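Local coordinates for protein COG0778: Nitroreductase (Streptococcus pneumoniae, PDB 2B67) that probably catalyses the reduction of nitro compounds or related acceptors by NAD(P)H, working as an FMN-dependent dimeric oxidoreductase of the nitroreductase family, at residues I79-D84 with G136-N141; K89-I94 with K113-E118; K163-L168 with F174-L179. One frame throughout, in Å; residues are numbered along the deposited sequence.

Contact 1: residues I79-D84 with G136-N141; sequences IALFTD and GLVAMN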
loop_
_atom_site.group_PDB
_atom_site.type_symbol
_atom_site.label_atom_id
_atom_site.label_comp_id
_atom_site.label_asym_id
_atom_site.label_seq_id
_atom_site.Cartn_x
_atom_site.Cartn_y
_atom_site.Cartn_z
ATOM N N ILE A 79 15.019 -6.576 0.049
ATOM C CA ILE A 79 13.882 -7.469 0.008
ATOM C C ILE A 79 13.241 -7.147 -1.296
ATOM O O ILE A 79 12.800 -6.008 -1.493
ATOM C CB ILE A 79 12.891 -7.205 1.173
ATOM C CG1 ILE A 79 13.540 -7.564 2.508
ATOM C CG2 ILE A 79 11.633 -8.035 0.973
ATOM C CD1 ILE A 79 12.880 -6.943 3.738
ATOM N N ALA A 80 13.246 -8.110 -2.213
ATOM C CA ALA A 80 12.481 -7.976 -3.433
ATOM C C ALA A 80 11.051 -8.440 -3.193
ATOM O O ALA A 80 10.830 -9.602 -2.898
ATOM C CB ALA A 80 13.133 -8.782 -4.568
ATOM N N LEU A 81 10.083 -7.529 -3.308
ATOM C CA LEU A 81 8.673 -7.863 -3.115
ATOM C C LEU A 81 8.090 -8.247 -4.461
ATOM O O LEU A 81 8.087 -7.434 -5.399
ATOM C CB LEU A 81 7.884 -6.678 -2.529
ATOM C CG LEU A 81 6.358 -6.786 -2.412
ATOM C CD1 LEU A 81 5.944 -7.990 -1.537
ATOM C CD2 LEU A 81 5.811 -5.524 -1.779
ATOM N N PHE A 82 7.603 -9.486 -4.548
ATOM C CA PHE A 82 6.949 -10.014 -5.771
ATOM C C PHE A 82 5.449 -10.188 -5.497
ATOM O O PHE A 82 5.018 -10.365 -4.339
ATOM C CB PHE A 82 7.505 -11.410 -6.156
ATOM C CG PHE A 82 8.910 -11.391 -6.728
ATOM C CD1 PHE A 82 10.009 -11.181 -5.899
ATOM C CD2 PHE A 82 9.121 -11.558 -8.096
ATOM C CE1 PHE A 82 11.286 -11.159 -6.424
ATOM C CE2 PHE A 82 10.396 -11.552 -8.627
ATOM C CZ PHE A 82 11.488 -11.349 -7.785
ATOM N N THR A 83 4.653 -10.176 -6.556
ATOM C CA THR A 83 3.255 -10.523 -6.423
ATOM C C THR A 83 2.957 -11.677 -7.380
ATOM O O THR A 83 3.627 -11.833 -8.408
ATOM C CB THR A 83 2.348 -9.342 -6.748
ATOM O OG1 THR A 83 2.760 -8.796 -8.004
ATOM C CG2 THR A 83 2.475 -8.249 -5.679
ATOM N N ASP A 84 1.930 -12.443 -7.025
ATOM C CA ASP A 84 1.492 -13.633 -7.741
ATOM C C ASP A 84 0.600 -13.284 -8.900
ATOM O O ASP A 84 -0.562 -12.929 -8.702
ATOM C CB ASP A 84 0.707 -14.545 -6.774
ATOM C CG ASP A 84 0.690 -16.015 -7.210
ATOM O OD1 ASP A 84 0.822 -16.293 -8.431
ATOM O OD2 ASP A 84 0.510 -16.886 -6.319
ATOM N N GLY A 136 1.412 -2.422 -2.486
ATOM C CA GLY A 136 1.469 -1.167 -1.739
ATOM C C GLY A 136 1.029 -1.339 -0.293
ATOM O O GLY A 136 1.722 -0.883 0.646
ATOM N N LEU A 137 -0.110 -2.004 -0.087
ATOM C CA LEU A 137 -0.571 -2.278 1.278
ATOM C C LEU A 137 0.509 -2.939 2.142
ATOM O O LEU A 137 0.833 -2.429 3.212
ATOM C CB LEU A 137 -1.829 -3.149 1.268
ATOM C CG LEU A 137 -3.108 -2.517 0.715
ATOM C CD1 LEU A 137 -4.144 -3.626 0.529
ATOM C CD2 LEU A 137 -3.610 -1.434 1.687
ATOM N N VAL A 138 1.067 -4.073 1.678
ATOM C CA VAL A 138 2.011 -4.799 2.494
ATOM C C VAL A 138 3.372 -4.064 2.554
ATOM O O VAL A 138 4.057 -4.162 3.565
ATOM C CB VAL A 138 2.156 -6.334 2.089
ATOM C CG1 VAL A 138 2.984 -6.512 0.819
ATOM C CG2 VAL A 138 2.748 -7.179 3.254
ATOM N N ALA A 139 3.781 -3.382 1.471
ATOM C CA ALA A 139 5.059 -2.720 1.498
ATOM C C ALA A 139 5.097 -1.683 2.627
ATOM O O ALA A 139 6.077 -1.595 3.350
ATOM C CB ALA A 139 5.355 -2.069 0.178
HETATM N N MSE A 140 4.028 -0.897 2.750
HETATM C CA MSE A 140 3.844 0.070 3.856
HETATM C C MSE A 140 3.956 -0.563 5.267
HETATM O O MSE A 140 4.665 -0.048 6.145
HETATM C CB MSE A 140 2.486 0.757 3.736
HETATM C CG MSE A 140 2.209 1.811 4.832
HETATM SE SE MSE A 140 3.130 3.477 4.358
HETATM C CE MSE A 140 4.746 3.379 5.431
ATOM N N ASN A 141 3.278 -1.689 5.449
ATOM C CA ASN A 141 3.254 -2.376 6.752
ATOM C C ASN A 141 4.683 -2.864 7.080
ATOM O O ASN A 141 5.147 -2.736 8.217
ATOM C CB ASN A 141 2.236 -3.536 6.734
ATOM C CG ASN A 141 1.514 -3.715 8.081
ATOM O OD1 ASN A 141 1.419 -2.786 8.883
ATOM N ND2 ASN A 141 0.990 -4.906 8.318
#
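L81 meets V138 with both methyl groups at the end of its branch, and A139 with CD2 alone. CD2 does most of the work: it comes 4.0 Å from V138 CG1 and equally 4.0 Å from A139 CB, so that it touches two successive residues of the helix at once. CD1 adds a flank to the contact, 4.1 Å from V138 CG1, and V138 CG1 therefore faces both ends of the leucine fork. In L81 the CB already points to the helix; with CG anti to the backbone N (chi1 173°), CD2 is set against V138 and A139. V138 places CG1 between its backbone N and carbonyl carbon (chi1 76°), and this is the methyl that meets the leucine. The backbones stay 7.8 Å apart between the CA atoms of L81 and A139, a gap suited to one long branched side chain opposite short ones. Here the antiparallel sheet of the nitroreductase alpha-beta sandwich, through its inner strand 77-84, rests on the long helix 124-148, close to the centre of the chain. Around this point A135 also touches L81, W48 and F50 of the edge strand 48-53 lie against V138, and L178 of strand 174-183 against A139. The small A139 also packs on L137 of the second subunit, while L137 of this chain touches FMN, placing the same helix turn at the dimer interface and the flavin pocket.

Contact 2: residues K89-I94 with K113-E118; sequences KRARKI and KNLPAE. With ACY (acetic acid), chain F.
The guanidinium of R90 is the flat group beside this contact, and the side chain of K93 lies over one of its faces, with CD 3.8 Å above the plane and over its centre. R90 bends at chi2 and chi3, folding its end back beneath the lysine chain. An acetate, probably from the crystallisation liquor, lies oblique to the same guanidinium; K93 NZ donates a hydrogen bond to its OXT at 2.8 Å, and K49 also binds it. R90 is paired with D84, and K93 has a salt bridge to E199 of the second subunit.

The helices themselves meet on another side. A91 CB points at helix 113-118 and touches L115 CD1 at 3.9 Å and P116 CG at 3.9 Å. P116 CD lies 4.0 Å from A91 CB, little farther than CG, and R92 CG comes to 4.5 Å from P116 CG. A methyl suits this place because the axes of the two segments come within 8.7 Å, running nearly antiparallel at 164°. P116 has no N-H to bond the preceding turn, and the helix is kinked there, yet its ring supplies a compact apolar surface. L115 also touches H43, a residue of the flavin pocket.

The two segments thus meet through the apolar carbon of alanine, leucine and proline, with a weak hydrogen bond from R92 NE to M112 O beside it, whereas R90 and K93 turn their charge to other partners. The acidic groups near R90 and K93 would probably offset the cost of holding these two cations side by side.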
loop_
_atom_site.group_PDB
_atom_site.type_symbol
_atom_site.label_atom_id
_atom_site.label_comp_id
_atom_site.label_asym_id
_atom_site.label_seq_id
_atom_site.Cartn_x
_atom_site.Cartn_y
_atom_site.Cartn_z
ATOM N N LYS A 89 -4.300 -19.666 -8.964
ATOM C CA LYS A 89 -3.381 -20.450 -8.138
ATOM C C LYS A 89 -3.154 -19.885 -6.724
ATOM O O LYS A 89 -2.967 -20.652 -5.798
ATOM C CB LYS A 89 -2.053 -20.625 -8.833
ATOM C CG LYS A 89 -2.117 -21.683 -9.969
ATOM C CD LYS A 89 -0.714 -22.064 -10.391
ATOM C CE LYS A 89 -0.711 -22.729 -11.773
ATOM N NZ LYS A 89 -0.933 -24.181 -11.623
ATOM N N ARG A 90 -3.175 -18.555 -6.580
ATOM C CA ARG A 90 -3.006 -17.896 -5.273
ATOM C C ARG A 90 -4.192 -18.211 -4.363
ATOM O O ARG A 90 -3.987 -18.557 -3.189
ATOM C CB ARG A 90 -2.783 -16.377 -5.446
ATOM C CG ARG A 90 -2.843 -15.516 -4.145
ATOM C CD ARG A 90 -1.813 -15.911 -3.049
ATOM N NE ARG A 90 -0.492 -16.252 -3.563
ATOM C CZ ARG A 90 0.668 -16.233 -2.889
ATOM N NH1 ARG A 90 0.770 -15.815 -1.613
ATOM N NH2 ARG A 90 1.764 -16.629 -3.535
ATOM N N ALA A 91 -5.423 -18.108 -4.886
ATOM C CA ALA A 91 -6.613 -18.472 -4.108
ATOM C C ALA A 91 -6.540 -19.928 -3.677
ATOM O O ALA A 91 -6.847 -20.261 -2.529
ATOM C CB ALA A 91 -7.900 -18.235 -4.903
ATOM N N ARG A 92 -6.122 -20.794 -4.596
ATOM C CA ARG A 92 -6.103 -22.226 -4.329
ATOM C C ARG A 92 -5.043 -22.556 -3.287
ATOM O O ARG A 92 -5.264 -23.411 -2.420
ATOM C CB ARG A 92 -5.879 -23.012 -5.618
ATOM C CG ARG A 92 -7.133 -23.154 -6.460
ATOM C CD ARG A 92 -6.858 -23.985 -7.696
ATOM N NE ARG A 92 -8.021 -24.786 -8.079
ATOM C CZ ARG A 92 -8.043 -26.117 -8.131
ATOM N NH1 ARG A 92 -6.955 -26.827 -7.817
ATOM N NH2 ARG A 92 -9.163 -26.744 -8.496
ATOM N N LYS A 93 -3.899 -21.869 -3.382
ATOM C CA LYS A 93 -2.821 -21.954 -2.389
ATOM C C LYS A 93 -3.322 -21.645 -0.974
ATOM O O LYS A 93 -3.037 -22.373 -0.049
ATOM C CB LYS A 93 -1.696 -20.971 -2.745
ATOM C CG LYS A 93 -0.413 -21.143 -1.893
ATOM C CD LYS A 93 0.581 -19.982 -2.139
ATOM C CE LYS A 93 1.822 -20.108 -1.247
ATOM N NZ LYS A 93 2.755 -21.181 -1.730
ATOM N N ILE A 94 -4.098 -20.585 -0.812
ATOM C CA ILE A 94 -4.627 -20.240 0.498
ATOM C C ILE A 94 -5.502 -21.408 1.027
ATOM O O ILE A 94 -5.319 -21.869 2.161
ATOM C CB ILE A 94 -5.338 -18.872 0.429
ATOM C CG1 ILE A 94 -4.238 -17.768 0.374
ATOM C CG2 ILE A 94 -6.263 -18.674 1.620
ATOM C CD1 ILE A 94 -4.515 -16.728 -0.553
ATOM N N LYS A 113 -12.703 -22.619 -5.909
ATOM C CA LYS A 113 -13.504 -22.491 -7.131
ATOM C C LYS A 113 -14.156 -21.119 -7.400
ATOM O O LYS A 113 -14.072 -20.578 -8.515
ATOM C CB LYS A 113 -14.554 -23.632 -7.193
ATOM C CG LYS A 113 -13.992 -24.880 -7.905
ATOM C CD LYS A 113 -14.422 -26.165 -7.262
ATOM C CE LYS A 113 -13.694 -27.350 -7.891
ATOM N NZ LYS A 113 -13.948 -28.611 -7.087
ATOM N N ASN A 114 -14.822 -20.549 -6.411
ATOM C CA ASN A 114 -15.509 -19.291 -6.671
ATOM C C ASN A 114 -14.551 -18.153 -6.992
ATOM O O ASN A 114 -14.643 -17.521 -8.064
ATOM C CB ASN A 114 -16.436 -18.914 -5.510
ATOM C CG ASN A 114 -17.657 -19.799 -5.461
ATOM O OD1 ASN A 114 -17.563 -20.979 -5.126
ATOM N ND2 ASN A 114 -18.806 -19.245 -5.846
ATOM N N LEU A 115 -13.620 -17.921 -6.077
ATOM C CA LEU A 115 -12.713 -16.819 -6.226
ATOM C C LEU A 115 -11.968 -16.902 -7.570
ATOM O O LEU A 115 -12.032 -15.936 -8.333
ATOM C CB LEU A 115 -11.762 -16.701 -5.040
ATOM C CG LEU A 115 -11.446 -15.291 -4.547
ATOM C CD1 LEU A 115 -10.142 -15.251 -3.710
ATOM C CD2 LEU A 115 -11.433 -14.277 -5.670
ATOM N N PRO A 116 -11.295 -18.034 -7.877
ATOM C CA PRO A 116 -10.614 -18.153 -9.169
ATOM C C PRO A 116 -11.504 -17.844 -10.368
ATOM O O PRO A 116 -11.003 -17.295 -11.365
ATOM C CB PRO A 116 -10.164 -19.620 -9.204
ATOM C CG PRO A 116 -9.956 -19.945 -7.771
ATOM C CD PRO A 116 -11.081 -19.244 -7.056
ATOM N N ALA A 117 -12.800 -18.174 -10.262
ATOM C CA ALA A 117 -13.743 -17.935 -11.358
ATOM C C ALA A 117 -13.935 -16.434 -11.538
ATOM O O ALA A 117 -13.977 -15.938 -12.672
ATOM C CB ALA A 117 -15.102 -18.662 -11.120
ATOM N N GLU A 118 -13.995 -15.716 -10.418
ATOM C CA GLU A 118 -13.982 -14.243 -10.421
ATOM C C GLU A 118 -12.755 -13.629 -11.057
ATOM O O GLU A 118 -12.876 -12.689 -11.828
ATOM C CB GLU A 118 -14.045 -13.709 -9.011
ATOM C CG GLU A 118 -15.405 -13.343 -8.607
ATOM C CD GLU A 118 -15.599 -13.520 -7.139
ATOM O OE1 GLU A 118 -14.990 -12.745 -6.371
ATOM O OE2 GLU A 118 -16.353 -14.441 -6.759
HETATM C C ACY F . 5.028 -20.479 -4.360
HETATM O O ACY F . 6.202 -20.215 -4.693
HETATM O OXT ACY F . 4.399 -19.843 -3.486
HETATM C CH3 ACY F . 4.344 -21.618 -5.059
#

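Contact 3: residues K163-L168 with F174-L179; sequences KVNEVL and FRPELL
A classic beta bulge marks strand 174-179 where it pairs with the neighbouring strand 77-84: E177 and L178 both face L81. Helix 163-168 crosses this strand at 106° on the side of the sheet that P176 faces, and the backbones are nearest between V164 and P176, whose CA atoms are 6.8 Å apart. V164 and the P176 ring carry the contact. V164 CB stands 3.7 Å from P176 CG, while V164 CG1 reaches P176 CB at 4.0 Å. The two side chains slide past each other in opposite directions, so the branched valine lies alongside the ring. CG1 of V164 is anti to the backbone N (chi1 178°), and CG2 comes beside that N, so the two methyls straddle the approach to the ring. A proline suits the place: it brings a rigid apolar surface to the helix and has no N-H to leave without a partner there.

Next to it, the side chain of N165 crosses that of P176 at about a right angle and lies close to the F174 carbonyl. Its modelled orientation is doubtful; turned over, it could donate a hydrogen bond to F174 O. On the far side of the strand, R175 grips E177 side-on, NE at 2.6 Å and NH1 at 2.9 Å from the single oxygen OE2, which lies in the guanidinium plane. T83 is hydrogen-bonded to that same oxygen, and R175 NH1 also meets the S128 carbonyl.

The strand therefore presents a proline ring, and next to it the F174 carbonyl, to the helix and keeps its ion pair on its other side. With R175 so near, the buried E177 carboxylate is probably stabilised as the anion.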
loop_
_atom_site.group_PDB
_atom_site.type_symbol
_atom_site.label_atom_id
_atom_site.label_comp_id
_atom_site.label_asym_id
_atom_site.label_seq_id
_atom_site.Cartn_x
_atom_site.Cartn_y
_atom_site.Cartn_z
ATOM N N LYS A 163 14.598 -8.283 -15.580
ATOM C CA LYS A 163 15.703 -9.237 -15.326
ATOM C C LYS A 163 15.696 -9.815 -13.920
ATOM O O LYS A 163 16.533 -10.683 -13.593
ATOM C CB LYS A 163 17.081 -8.596 -15.620
ATOM C CG LYS A 163 17.318 -8.265 -17.097
ATOM C CD LYS A 163 18.681 -7.586 -17.311
ATOM C CE LYS A 163 18.950 -7.360 -18.818
ATOM N NZ LYS A 163 20.158 -6.471 -19.013
ATOM N N VAL A 164 14.786 -9.317 -13.084
ATOM C CA VAL A 164 14.833 -9.632 -11.656
ATOM C C VAL A 164 14.582 -11.116 -11.388
ATOM O O VAL A 164 15.267 -11.710 -10.537
ATOM C CB VAL A 164 13.861 -8.763 -10.764
ATOM C CG1 VAL A 164 13.959 -9.227 -9.317
ATOM C CG2 VAL A 164 14.239 -7.275 -10.789
ATOM N N ASN A 165 13.619 -11.712 -12.099
ATOM C CA ASN A 165 13.296 -13.132 -11.883
ATOM C C ASN A 165 14.501 -13.993 -12.174
ATOM O O ASN A 165 14.785 -14.920 -11.435
ATOM C CB ASN A 165 12.141 -13.605 -12.774
ATOM C CG ASN A 165 10.787 -13.151 -12.268
ATOM O OD1 ASN A 165 10.057 -13.911 -11.614
ATOM N ND2 ASN A 165 10.431 -11.928 -12.597
ATOM N N GLU A 166 15.178 -13.689 -13.274
ATOM C CA GLU A 166 16.365 -14.412 -13.716
ATOM C C GLU A 166 17.501 -14.283 -12.694
ATOM O O GLU A 166 17.994 -15.280 -12.182
ATOM C CB GLU A 166 16.765 -13.859 -15.088
ATOM C CG GLU A 166 18.042 -14.375 -15.689
ATOM C CD GLU A 166 18.164 -13.993 -17.159
ATOM O OE1 GLU A 166 18.434 -14.920 -17.975
ATOM O OE2 GLU A 166 17.960 -12.784 -17.513
ATOM N N VAL A 167 17.873 -13.048 -12.356
ATOM C CA VAL A 167 18.899 -12.771 -11.352
ATOM C C VAL A 167 18.622 -13.412 -9.977
ATOM O O VAL A 167 19.519 -13.971 -9.358
ATOM C CB VAL A 167 19.122 -11.244 -11.231
ATOM C CG1 VAL A 167 20.039 -10.885 -10.089
ATOM C CG2 VAL A 167 19.679 -10.685 -12.551
ATOM N N LEU A 168 17.385 -13.344 -9.501
ATOM C CA LEU A 168 17.056 -13.875 -8.185
ATOM C C LEU A 168 16.555 -15.321 -8.188
ATOM O O LEU A 168 16.242 -15.858 -7.119
ATOM C CB LEU A 168 16.035 -12.960 -7.474
ATOM C CG LEU A 168 16.477 -11.523 -7.212
ATOM C CD1 LEU A 168 15.509 -10.759 -6.321
ATOM C CD2 LEU A 168 17.849 -11.526 -6.592
ATOM N N PHE A 174 5.731 -15.092 -10.629
ATOM C CA PHE A 174 5.883 -13.957 -9.709
ATOM C C PHE A 174 6.531 -12.758 -10.403
ATOM O O PHE A 174 7.617 -12.890 -10.989
ATOM C CB PHE A 174 6.684 -14.416 -8.483
ATOM C CG PHE A 174 5.947 -15.430 -7.692
ATOM C CD1 PHE A 174 6.120 -16.802 -7.956
ATOM C CD2 PHE A 174 4.988 -15.026 -6.742
ATOM C CE1 PHE A 174 5.340 -17.781 -7.235
ATOM C CE2 PHE A 174 4.225 -15.977 -6.028
ATOM C CZ PHE A 174 4.384 -17.354 -6.280
ATOM N N ARG A 175 5.868 -11.598 -10.371
ATOM C CA ARG A 175 6.474 -10.399 -10.957
ATOM C C ARG A 175 7.009 -9.462 -9.872
ATOM O O ARG A 175 6.390 -9.314 -8.797
ATOM C CB ARG A 175 5.512 -9.654 -11.878
ATOM C CG ARG A 175 4.354 -9.048 -11.146
ATOM C CD ARG A 175 3.605 -8.060 -12.031
ATOM N NE ARG A 175 2.789 -7.130 -11.246
ATOM C CZ ARG A 175 1.856 -6.327 -11.772
ATOM N NH1 ARG A 175 1.152 -5.509 -10.993
ATOM N NH2 ARG A 175 1.582 -6.387 -13.081
ATOM N N PRO A 176 8.179 -8.867 -10.128
ATOM C CA PRO A 176 8.750 -7.983 -9.130
ATOM C C PRO A 176 7.959 -6.679 -9.072
ATOM O O PRO A 176 7.590 -6.115 -10.110
ATOM C CB PRO A 176 10.202 -7.778 -9.608
ATOM C CG PRO A 176 10.190 -8.108 -11.076
ATOM C CD PRO A 176 9.054 -9.063 -11.306
ATOM N N GLU A 177 7.639 -6.238 -7.869
ATOM C CA GLU A 177 6.946 -4.950 -7.727
ATOM C C GLU A 177 7.857 -3.812 -7.267
ATOM O O GLU A 177 7.759 -2.683 -7.771
ATOM C CB GLU A 177 5.766 -5.089 -6.752
ATOM C CG GLU A 177 4.678 -6.078 -7.244
ATOM C CD GLU A 177 3.754 -5.506 -8.315
ATOM O OE1 GLU A 177 3.905 -4.338 -8.737
ATOM O OE2 GLU A 177 2.869 -6.245 -8.757
ATOM N N LEU A 178 8.732 -4.121 -6.307
ATOM C CA LEU A 178 9.509 -3.120 -5.529
ATOM C C LEU A 178 10.750 -3.791 -4.971
ATOM O O LEU A 178 10.715 -4.987 -4.630
ATOM C CB LEU A 178 8.696 -2.671 -4.277
ATOM C CG LEU A 178 7.468 -1.768 -4.365
ATOM C CD1 LEU A 178 6.838 -1.545 -2.975
ATOM C CD2 LEU A 178 7.801 -0.413 -5.043
ATOM N N LEU A 179 11.814 -3.008 -4.807
ATOM C CA LEU A 179 12.964 -3.420 -4.009
ATOM C C LEU A 179 12.941 -2.561 -2.750
ATOM O O LEU A 179 12.805 -1.347 -2.832
ATOM C CB LEU A 179 14.309 -3.218 -4.761
ATOM C CG LEU A 179 14.468 -3.870 -6.146
ATOM C CD1 LEU A 179 15.906 -3.659 -6.679
ATOM C CD2 LEU A 179 14.103 -5.392 -6.131
#

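Contacts 1 and 3 share the sheet, since strands 77-84 and 174-183 are neighbours in it; helix 124-148 packs on strand 77-84 in one, helix 161-168 on strand 174-183 in the other. Their centres lie about 12 Å apart, and both are buried. Contact 2 is more peripheral, its centre about 21 Å from that of the chain, and pairs two helices whose outer sides carry charge. Contact 1 is purely hydrocarbon, whereas contact 3 sets a polar amide beside its apolar centre. D84, at the end of the strand in contact 1, forms a salt bridge with R90 of contact 2 (OD2 to NE 3.0 Å), and R90 also packs on F174 of contact 3.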